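PDB 5A74: DNA endonuclease i-cvui from Chlorella vulgaris, which cuts a long specific DNA target as a LAGLIDADG homing endonuclease, a probable agent of the spread of its chloroplast intron. Local coordinates for a contact of chain A with DNA. Residues are numbered along the deposited sequence; one frame, centred on the assembly and turned at random.

Site 1: a contact of chain A with DNA. Residues 21-22, 48-49, 76. With nucleotides of chain C; nucleotides of chain B; nucleotides of chain D.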
# COMPACT_ATOMS: atom_id res chain seq x y z
N ALA A 21 -2.48 0.07 3.07
CA ALA A 21 -1.32 -0.66 2.62
C ALA A 21 0.01 -0.00 3.03
O ALA A 21 0.83 -0.63 3.73
CB ALA A 21 -1.39 -0.89 1.10
N ASP A 22 0.23 1.25 2.63
CA ASP A 22 1.52 1.90 2.91
C ASP A 22 1.44 3.06 3.90
O ASP A 22 2.23 4.00 3.82
CB ASP A 22 2.19 2.36 1.62
CG ASP A 22 3.01 1.26 0.96
OD1 ASP A 22 3.23 0.23 1.63
OD2 ASP A 22 3.43 1.44 -0.20
N PHE A 48 3.98 6.59 3.84
CA PHE A 48 5.38 6.42 3.48
C PHE A 48 5.50 6.05 2.02
O PHE A 48 4.70 5.27 1.49
CB PHE A 48 6.00 5.31 4.33
CG PHE A 48 5.66 5.40 5.78
CD1 PHE A 48 4.50 4.82 6.28
CD2 PHE A 48 6.49 6.09 6.66
CE1 PHE A 48 4.17 4.91 7.62
CE2 PHE A 48 6.18 6.18 8.00
CZ PHE A 48 5.01 5.59 8.49
N GLN A 49 6.51 6.60 1.35
CA GLN A 49 6.79 6.20 -0.02
C GLN A 49 8.21 6.65 -0.32
O GLN A 49 8.64 7.70 0.16
CB GLN A 49 5.79 6.82 -1.00
CG GLN A 49 5.70 6.11 -2.36
CD GLN A 49 5.07 4.73 -2.30
OE1 GLN A 49 4.52 4.32 -1.27
NE2 GLN A 49 5.14 4.00 -3.40
N MET A 76 13.75 7.66 1.91
CA MET A 76 12.31 7.63 2.10
C MET A 76 11.73 9.04 2.21
O MET A 76 12.42 9.97 2.64
CB MET A 76 11.96 6.85 3.36
CG MET A 76 12.18 5.36 3.21
SD MET A 76 11.10 4.67 1.94
CE MET A 76 9.51 5.04 2.68
P DC C 14 7.56 2.36 -1.01
OP1 DC C 14 6.20 1.95 -1.44
OP2 DC C 14 8.26 3.40 -1.81
O5' DC C 14 7.55 2.88 0.51
C5' DC C 14 6.55 2.47 1.45
C4' DC C 14 6.86 1.12 2.06
O4' DC C 14 8.22 1.08 2.59
C3' DC C 14 5.98 0.72 3.24
O3' DC C 14 5.66 -0.64 3.09
C2' DC C 14 6.86 0.94 4.47
C1' DC C 14 8.18 0.47 3.88
N1 DC C 14 9.49 0.79 4.57
C2 DC C 14 9.83 0.24 5.82
O2 DC C 14 9.02 -0.50 6.40
N3 DC C 14 11.04 0.55 6.36
C4 DC C 14 11.88 1.35 5.70
N4 DC C 14 13.07 1.63 6.26
C5 DC C 14 11.56 1.90 4.43
C6 DC C 14 10.37 1.60 3.91
OP3 DG B 1 2.55 -2.14 5.94
P DG B 1 3.63 -1.74 5.00
OP1 DG B 1 4.86 -2.44 5.41
OP2 DG B 1 3.13 -2.00 3.64
O5' DG B 1 3.85 -0.15 5.11
C5' DG B 1 3.25 0.58 6.16
C4' DG B 1 3.88 0.21 7.49
O4' DG B 1 5.30 0.49 7.49
C3' DG B 1 3.31 0.91 8.72
O3' DG B 1 3.01 -0.13 9.61
C2' DG B 1 4.46 1.81 9.20
C1' DG B 1 5.67 1.02 8.75
N9 DG B 1 6.91 1.77 8.53
C8 DG B 1 7.10 2.83 7.67
N7 DG B 1 8.32 3.29 7.66
C5 DG B 1 9.00 2.49 8.56
C6 DG B 1 10.36 2.53 8.96
O6 DG B 1 11.25 3.31 8.57
N1 DG B 1 10.65 1.55 9.91
C2 DG B 1 9.74 0.64 10.41
N2 DG B 1 10.20 -0.25 11.32
N3 DG B 1 8.45 0.60 10.03
C4 DG B 1 8.15 1.55 9.11
OP3 DG D 1 7.18 -2.45 -0.81
P DG D 1 5.85 -2.02 -1.30
OP1 DG D 1 5.19 -1.27 -0.21
OP2 DG D 1 6.03 -1.29 -2.57
O5' DG D 1 5.03 -3.36 -1.66
C5' DG D 1 4.87 -3.83 -3.01
C4' DG D 1 6.21 -4.21 -3.61
O4' DG D 1 6.79 -5.30 -2.85
C3' DG D 1 6.19 -4.66 -5.07
O3' DG D 1 7.12 -3.84 -5.77
C2' DG D 1 6.58 -6.14 -5.00
C1' DG D 1 7.42 -6.22 -3.74
N9 DG D 1 7.48 -7.51 -3.05
C8 DG D 1 6.45 -8.21 -2.46
N7 DG D 1 6.82 -9.32 -1.89
C5 DG D 1 8.19 -9.38 -2.11
C6 DG D 1 9.13 -10.37 -1.72
O6 DG D 1 8.92 -11.42 -1.08
N1 DG D 1 10.42 -10.05 -2.14
C2 DG D 1 10.75 -8.91 -2.85
N2 DG D 1 12.06 -8.76 -3.17
N3 DG D 1 9.87 -7.98 -3.21
C4 DG D 1 8.61 -8.28 -2.81
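The C-terminal end of helix 6-22, carrying the end of the LAGLIDADG motif, points into the DNA at the break between DC14 of chain C and the 5'-phosphorylated DG1 of chain B. Asp22, the family's catalytic metal-binding aspartate, spreads its carboxylate between two cut phosphodiesters. Asp22 OD1 lies 3.0 Å from the 3'-hydroxyl O3' of DC14 and also approaches the freed phosphate of DG1 of chain B. Asp22 OD2 lies between phosphate oxygens of both strands, 3.1 Å from OP1 of DC14 of chain C and 3.2 Å from OP1 of DG1 of chain D. The carbonyl O of Ala21 comes within 2.7 Å of OP2 of DG1 of chain B; such crowding of oxygens is what shared metal ions, here probably manganese, would explain. Gln49, bent at chi2 (70°), brings its amide tip to the DC14 phosphate, with OE1 2.9 Å from OP1; both atoms can only accept as modelled, and the amide orientation is doubtful. Met76, folded at chi2 and chi3, runs alongside the C5-C6 bond of DC14, CG 3.7 Å from C5, while its methyl CE nears O5'. The site is an active centre caught after strand cleavage, holding both new ends beside the catalytic carboxylate.

Site 2: a contact of chain A with DNA. Residues 23-24, 48, 72, 76, 78. With nucleotides of chain C; nucleotides of chain B.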
# COMPACT_ATOMS: atom_id res chain seq x y z
N GLY A 23 0.49 2.99 4.83
CA GLY A 23 0.31 4.06 5.79
C GLY A 23 0.38 3.62 7.24
O GLY A 23 0.55 2.43 7.54
N CYS A 24 0.24 4.58 8.14
CA CYS A 24 0.26 4.30 9.56
C CYS A 24 -0.69 5.25 10.29
O CYS A 24 -0.57 6.46 10.19
CB CYS A 24 1.68 4.45 10.09
SG CYS A 24 1.85 4.11 11.85
N PHE A 48 3.98 6.59 3.84
CA PHE A 48 5.38 6.42 3.48
C PHE A 48 5.50 6.05 2.02
O PHE A 48 4.70 5.27 1.49
CB PHE A 48 6.00 5.31 4.33
CG PHE A 48 5.66 5.40 5.78
CD1 PHE A 48 4.50 4.82 6.28
CD2 PHE A 48 6.49 6.09 6.66
CE1 PHE A 48 4.17 4.91 7.62
CE2 PHE A 48 6.18 6.18 8.00
CZ PHE A 48 5.01 5.59 8.49
N ARG A 72 13.25 11.95 4.55
CA ARG A 72 14.15 11.34 5.52
C ARG A 72 15.50 11.15 4.92
O ARG A 72 15.65 11.15 3.75
CB ARG A 72 13.66 10.00 6.04
CG ARG A 72 12.23 9.64 5.85
CD ARG A 72 11.74 8.68 6.91
NE ARG A 72 12.27 7.36 6.76
CZ ARG A 72 11.59 6.23 6.87
NH1 ARG A 72 10.32 6.18 7.10
NH2 ARG A 72 12.22 5.12 6.69
N MET A 76 13.75 7.66 1.91
CA MET A 76 12.31 7.63 2.10
C MET A 76 11.73 9.04 2.21
O MET A 76 12.42 9.97 2.64
CB MET A 76 11.96 6.85 3.36
CG MET A 76 12.18 5.36 3.21
SD MET A 76 11.10 4.67 1.94
CE MET A 76 9.51 5.04 2.68
N GLU A 78 7.96 11.07 3.64
CA GLU A 78 6.82 10.86 4.53
C GLU A 78 5.81 11.99 4.44
O GLU A 78 6.18 13.17 4.40
CB GLU A 78 7.28 10.79 5.99
CG GLU A 78 7.81 9.46 6.43
CD GLU A 78 8.00 9.41 7.93
OE1 GLU A 78 7.73 10.43 8.62
OE2 GLU A 78 8.42 8.33 8.42
P DC C 14 7.56 2.36 -1.01
OP1 DC C 14 6.20 1.95 -1.44
OP2 DC C 14 8.26 3.40 -1.81
O5' DC C 14 7.55 2.88 0.51
C5' DC C 14 6.55 2.47 1.45
C4' DC C 14 6.86 1.12 2.06
O4' DC C 14 8.22 1.08 2.59
C3' DC C 14 5.98 0.72 3.24
O3' DC C 14 5.66 -0.64 3.09
C2' DC C 14 6.86 0.94 4.47
C1' DC C 14 8.18 0.47 3.88
N1 DC C 14 9.49 0.79 4.57
C2 DC C 14 9.83 0.24 5.82
O2 DC C 14 9.02 -0.50 6.40
N3 DC C 14 11.04 0.55 6.36
C4 DC C 14 11.88 1.35 5.70
N4 DC C 14 13.07 1.63 6.26
C5 DC C 14 11.56 1.90 4.43
C6 DC C 14 10.37 1.60 3.91
OP3 DG B 1 2.55 -2.14 5.94
P DG B 1 3.63 -1.74 5.00
OP1 DG B 1 4.86 -2.44 5.41
OP2 DG B 1 3.13 -2.00 3.64
O5' DG B 1 3.85 -0.15 5.11
C5' DG B 1 3.25 0.58 6.16
C4' DG B 1 3.88 0.21 7.49
O4' DG B 1 5.30 0.49 7.49
C3' DG B 1 3.31 0.91 8.72
O3' DG B 1 3.01 -0.13 9.61
C2' DG B 1 4.46 1.81 9.20
C1' DG B 1 5.67 1.02 8.75
N9 DG B 1 6.91 1.77 8.53
C8 DG B 1 7.10 2.83 7.67
N7 DG B 1 8.32 3.29 7.66
C5 DG B 1 9.00 2.49 8.56
C6 DG B 1 10.36 2.53 8.96
O6 DG B 1 11.25 3.31 8.57
N1 DG B 1 10.65 1.55 9.91
C2 DG B 1 9.74 0.64 10.41
N2 DG B 1 10.20 -0.25 11.32
N3 DG B 1 8.45 0.60 10.03
C4 DG B 1 8.15 1.55 9.11
P DA B 2 2.19 0.18 10.96
OP1 DA B 2 1.81 -1.13 11.56
OP2 DA B 2 1.12 1.16 10.62
O5' DA B 2 3.29 0.88 11.90
C5' DA B 2 4.29 0.03 12.46
C4' DA B 2 5.28 0.79 13.33
O4' DA B 2 6.11 1.70 12.56
C3' DA B 2 4.65 1.65 14.41
O3' DA B 2 5.22 1.19 15.62
C2' DA B 2 5.07 3.08 14.08
C1' DA B 2 6.39 2.82 13.38
N9 DA B 2 6.92 3.92 12.55
C8 DA B 2 6.24 4.90 11.87
N7 DA B 2 7.03 5.74 11.23
C5 DA B 2 8.31 5.28 11.48
C6 DA B 2 9.60 5.72 11.08
N6 DA B 2 9.85 6.78 10.29
N1 DA B 2 10.66 5.00 11.53
C2 DA B 2 10.44 3.93 12.31
N3 DA B 2 9.28 3.43 12.76
C4 DA B 2 8.25 4.15 12.30
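Phe48 and Arg72 meet the target strand at DC14 of chain C, the nucleotide 5' of the cut. The carbonyl O of Phe48 touches the sugar C5', and the guanidinium of Arg72 has the N4 of DC14 at its edge, 3.6 Å from NH2, without a hydrogen bond. Across the break comes DG1 of chain B, whose imidazole edge is aimed into one face of the Phe48 ring: C8 sits over the ring centre, 3.5 Å from CD2, with the planes 58° apart. In the major groove Arg72 NH2 gives a hydrogen bond of 2.8 Å to O6 of DG1, a bent bond whose acceptor lies 38° out of the guanidinium plane. Met76 CB lies against a face of that guanidinium. On the backbone side, the Gly23 carbonyl O packs against C3'. At DA2 of chain B the far rim of Phe48 takes over, CZ lying 3.7 Å from C8. Cys24, with SG anti to the backbone N (chi1 -179°), makes weak contacts from its thiol to the phosphate of DA2, 3.3 Å from SG to OP2. The adenine is read by Glu78, whose chain runs extended beyond CG into the groove. Glu78 OE2 accepts from N6 of DA2 at 2.8 Å, nearly along the C-O axis, and also receives Arg72 NH1 on its anti side, a salt bridge of 3.2 Å between NH1 and OE2.

Site 3: a contact of chain A with DNA. Residues 32, 34, 40, 42. With nucleotides of chain E; nucleotides of chain B.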
# COMPACT_ATOMS: atom_id res chain seq x y z
N ARG A 32 7.56 14.43 27.16
CA ARG A 32 7.69 15.89 27.09
C ARG A 32 8.18 16.38 28.45
O ARG A 32 7.41 16.38 29.44
CB ARG A 32 6.34 16.56 26.76
CG ARG A 32 5.70 16.19 25.42
CD ARG A 32 6.46 16.73 24.22
NE ARG A 32 5.69 16.61 22.98
CZ ARG A 32 6.01 17.20 21.83
NH1 ARG A 32 7.10 17.94 21.74
NH2 ARG A 32 5.24 17.03 20.75
N ASP A 34 9.01 19.33 29.67
CA ASP A 34 8.45 20.55 30.26
C ASP A 34 6.91 20.51 30.42
O ASP A 34 6.31 21.52 30.79
CB ASP A 34 8.92 21.79 29.49
CG ASP A 34 8.60 21.70 28.02
OD1 ASP A 34 8.23 20.60 27.56
OD2 ASP A 34 8.74 22.73 27.32
N GLN A 40 2.95 13.47 26.52
CA GLN A 40 1.86 13.80 25.62
C GLN A 40 1.36 12.51 24.97
O GLN A 40 2.16 11.58 24.75
CB GLN A 40 2.35 14.76 24.55
CG GLN A 40 1.29 15.13 23.53
CD GLN A 40 1.88 15.65 22.24
OE1 GLN A 40 3.10 15.83 22.13
NE2 GLN A 40 1.02 15.91 21.26
N ARG A 42 0.35 11.70 21.50
CA ARG A 42 0.38 12.23 20.14
C ARG A 42 -0.34 11.29 19.18
O ARG A 42 -0.13 10.07 19.22
CB ARG A 42 1.84 12.42 19.70
CG ARG A 42 2.05 12.59 18.20
CD ARG A 42 3.53 12.47 17.85
NE ARG A 42 4.34 13.49 18.52
CZ ARG A 42 5.67 13.49 18.58
NH1 ARG A 42 6.34 12.50 18.01
NH2 ARG A 42 6.32 14.46 19.20
P DC E 2 1.21 22.16 30.82
OP1 DC E 2 -0.03 22.23 31.63
OP2 DC E 2 2.02 20.91 30.86
O5' DC E 2 0.85 22.56 29.31
C5' DC E 2 0.83 21.61 28.25
C4' DC E 2 0.60 22.32 26.94
O4' DC E 2 1.69 23.26 26.73
C3' DC E 2 0.57 21.41 25.72
O3' DC E 2 -0.75 21.32 25.23
C2' DC E 2 1.47 22.07 24.68
C1' DC E 2 2.01 23.32 25.36
N1 DC E 2 3.47 23.42 25.27
C2 DC E 2 4.04 24.06 24.16
O2 DC E 2 3.27 24.50 23.30
N3 DC E 2 5.40 24.17 24.07
C4 DC E 2 6.17 23.65 25.04
N4 DC E 2 7.50 23.76 24.92
C5 DC E 2 5.59 22.99 26.17
C6 DC E 2 4.26 22.89 26.25
P DA E 3 -1.18 20.05 24.34
OP1 DA E 3 -2.59 20.24 23.92
OP2 DA E 3 -0.76 18.82 25.07
O5' DA E 3 -0.27 20.18 23.02
C5' DA E 3 -0.64 21.10 22.02
C4' DA E 3 0.40 21.02 20.94
O4' DA E 3 1.68 21.53 21.42
C3' DA E 3 0.66 19.60 20.47
O3' DA E 3 0.62 19.62 19.06
C2' DA E 3 2.07 19.29 20.98
C1' DA E 3 2.68 20.69 20.89
N9 DA E 3 3.98 20.84 21.57
C8 DA E 3 4.39 20.25 22.74
N7 DA E 3 5.63 20.55 23.08
C5 DA E 3 6.06 21.40 22.08
C6 DA E 3 7.29 22.06 21.86
N6 DA E 3 8.34 21.97 22.69
N1 DA E 3 7.41 22.82 20.75
C2 DA E 3 6.36 22.92 19.92
N3 DA E 3 5.16 22.34 20.02
C4 DA E 3 5.07 21.58 21.13
P DG E 4 -0.05 18.40 18.26
OP1 DG E 4 -1.53 18.38 18.52
OP2 DG E 4 0.71 17.16 18.57
O5' DG E 4 0.21 18.83 16.74
C5' DG E 4 -0.15 20.15 16.36
C4' DG E 4 0.96 20.84 15.59
O4' DG E 4 2.10 21.07 16.46
C3' DG E 4 1.51 20.09 14.37
O3' DG E 4 1.81 21.05 13.33
C2' DG E 4 2.78 19.46 14.94
C1' DG E 4 3.27 20.60 15.82
N9 DG E 4 4.25 20.20 16.83
C8 DG E 4 4.06 19.34 17.89
N7 DG E 4 5.12 19.17 18.62
C5 DG E 4 6.07 19.98 18.01
C6 DG E 4 7.42 20.20 18.37
O6 DG E 4 8.04 19.70 19.33
N1 DG E 4 8.05 21.08 17.49
C2 DG E 4 7.45 21.68 16.40
N2 DG E 4 8.21 22.50 15.66
N3 DG E 4 6.18 21.48 16.06
C4 DG E 4 5.56 20.62 16.91
P DA E 5 2.41 20.56 11.90
OP1 DA E 5 1.80 21.41 10.85
OP2 DA E 5 2.30 19.09 11.80
O5' DA E 5 3.98 20.86 12.03
C5' DA E 5 4.49 22.19 12.11
C4' DA E 5 5.97 22.26 11.73
O4' DA E 5 6.83 21.74 12.79
C3' DA E 5 6.40 21.53 10.46
O3' DA E 5 7.43 22.32 9.88
C2' DA E 5 6.90 20.18 11.01
C1' DA E 5 7.48 20.55 12.39
N9 DA E 5 7.27 19.58 13.47
C8 DA E 5 6.12 18.87 13.76
N7 DA E 5 6.21 18.07 14.80
C5 DA E 5 7.51 18.27 15.24
C6 DA E 5 8.24 17.72 16.31
N6 DA E 5 7.74 16.82 17.18
N1 DA E 5 9.52 18.14 16.46
C2 DA E 5 10.02 19.03 15.61
N3 DA E 5 9.44 19.61 14.56
C4 DA E 5 8.17 19.19 14.43
P DT B 6 17.33 14.03 21.60
OP1 DT B 6 18.77 13.68 21.59
OP2 DT B 6 16.61 14.30 22.88
O5' DT B 6 17.16 15.31 20.67
C5' DT B 6 17.66 15.19 19.36
C4' DT B 6 17.21 16.35 18.49
O4' DT B 6 15.80 16.24 18.19
C3' DT B 6 17.41 17.75 19.07
O3' DT B 6 18.02 18.50 18.02
C2' DT B 6 16.00 18.21 19.44
C1' DT B 6 15.17 17.49 18.39
N1 DT B 6 13.74 17.19 18.74
C2 DT B 6 12.78 17.65 17.87
O2 DT B 6 13.06 18.28 16.87
N3 DT B 6 11.49 17.35 18.23
C4 DT B 6 11.07 16.65 19.35
O4 DT B 6 9.87 16.43 19.57
C5 DT B 6 12.13 16.20 20.22
C7 DT B 6 11.77 15.43 21.45
C6 DT B 6 13.41 16.48 19.89
O HOH W 1 3.08 15.76 18.63
O HOH W 2 7.76 19.86 24.89
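Gln40 and Arg42 lie on extended backbone in strand 39-50, in the DNA-binding sheet of the LAGLIDADG fold, whereas Arg32 and Asp34 sit in the loop after strand 23-31, Asp34 in a tighter turn (phi -97°, psi 7°). Arg32 reads DG4 of chain E end-on from the major groove: NH1 gives a hydrogen bond to O6 at 3.1 Å, in the guanidinium plane, and NH2 another to N7 at 3.0 Å, more tilted. This two-point grip on the Hoogsteen edge is the classic signature of guanine. A bend at chi2 (-69°) swings the Arg32 guanidinium over DA3, where NH1 lies 3.7 Å from the centroid of the imidazole ring in a cation-pi contact. Gln40 fixes its rotation from the side, OE1 accepting from both NE and NH2 of Arg32, each at 2.8 Å. The other end of the same amide, Gln40 NE2, gives a hydrogen bond of 3.0 Å to OP2 of DG4, tying the base-reading arginine to the backbone. Arg42 reaches that phosphate oxygen through water 1, whose O lies 2.6 Å from its NE. Farther toward the 5' end, Asp34 takes N4 of DC2 on the syn side of OD2, at 2.9 Å. Its second oxygen, OD1, holds water 2, which bonds in turn to N7 and N6 along the Hoogsteen edge of DA3.

Sites 1 and 2 are nearly one surface, the centres of their C-alpha atoms about 5 Å apart, with Phe48 and Met76 in both; helix 6-22 of site 1 runs straight into strand 23-31, which begins site 2. The C-alpha centres of sites 1 and 3 are about 26 Å apart, and those of sites 2 and 3 about 22 Å. Strand 39-50 spans the whole distance, serving all three. Continuous strands thus connect the cleavage centre with base reading near and far from the cut, and may help to place the cut relative to the target sequence. The second subunit repeats the arrangement, so that the dimer can handle both DNA strands.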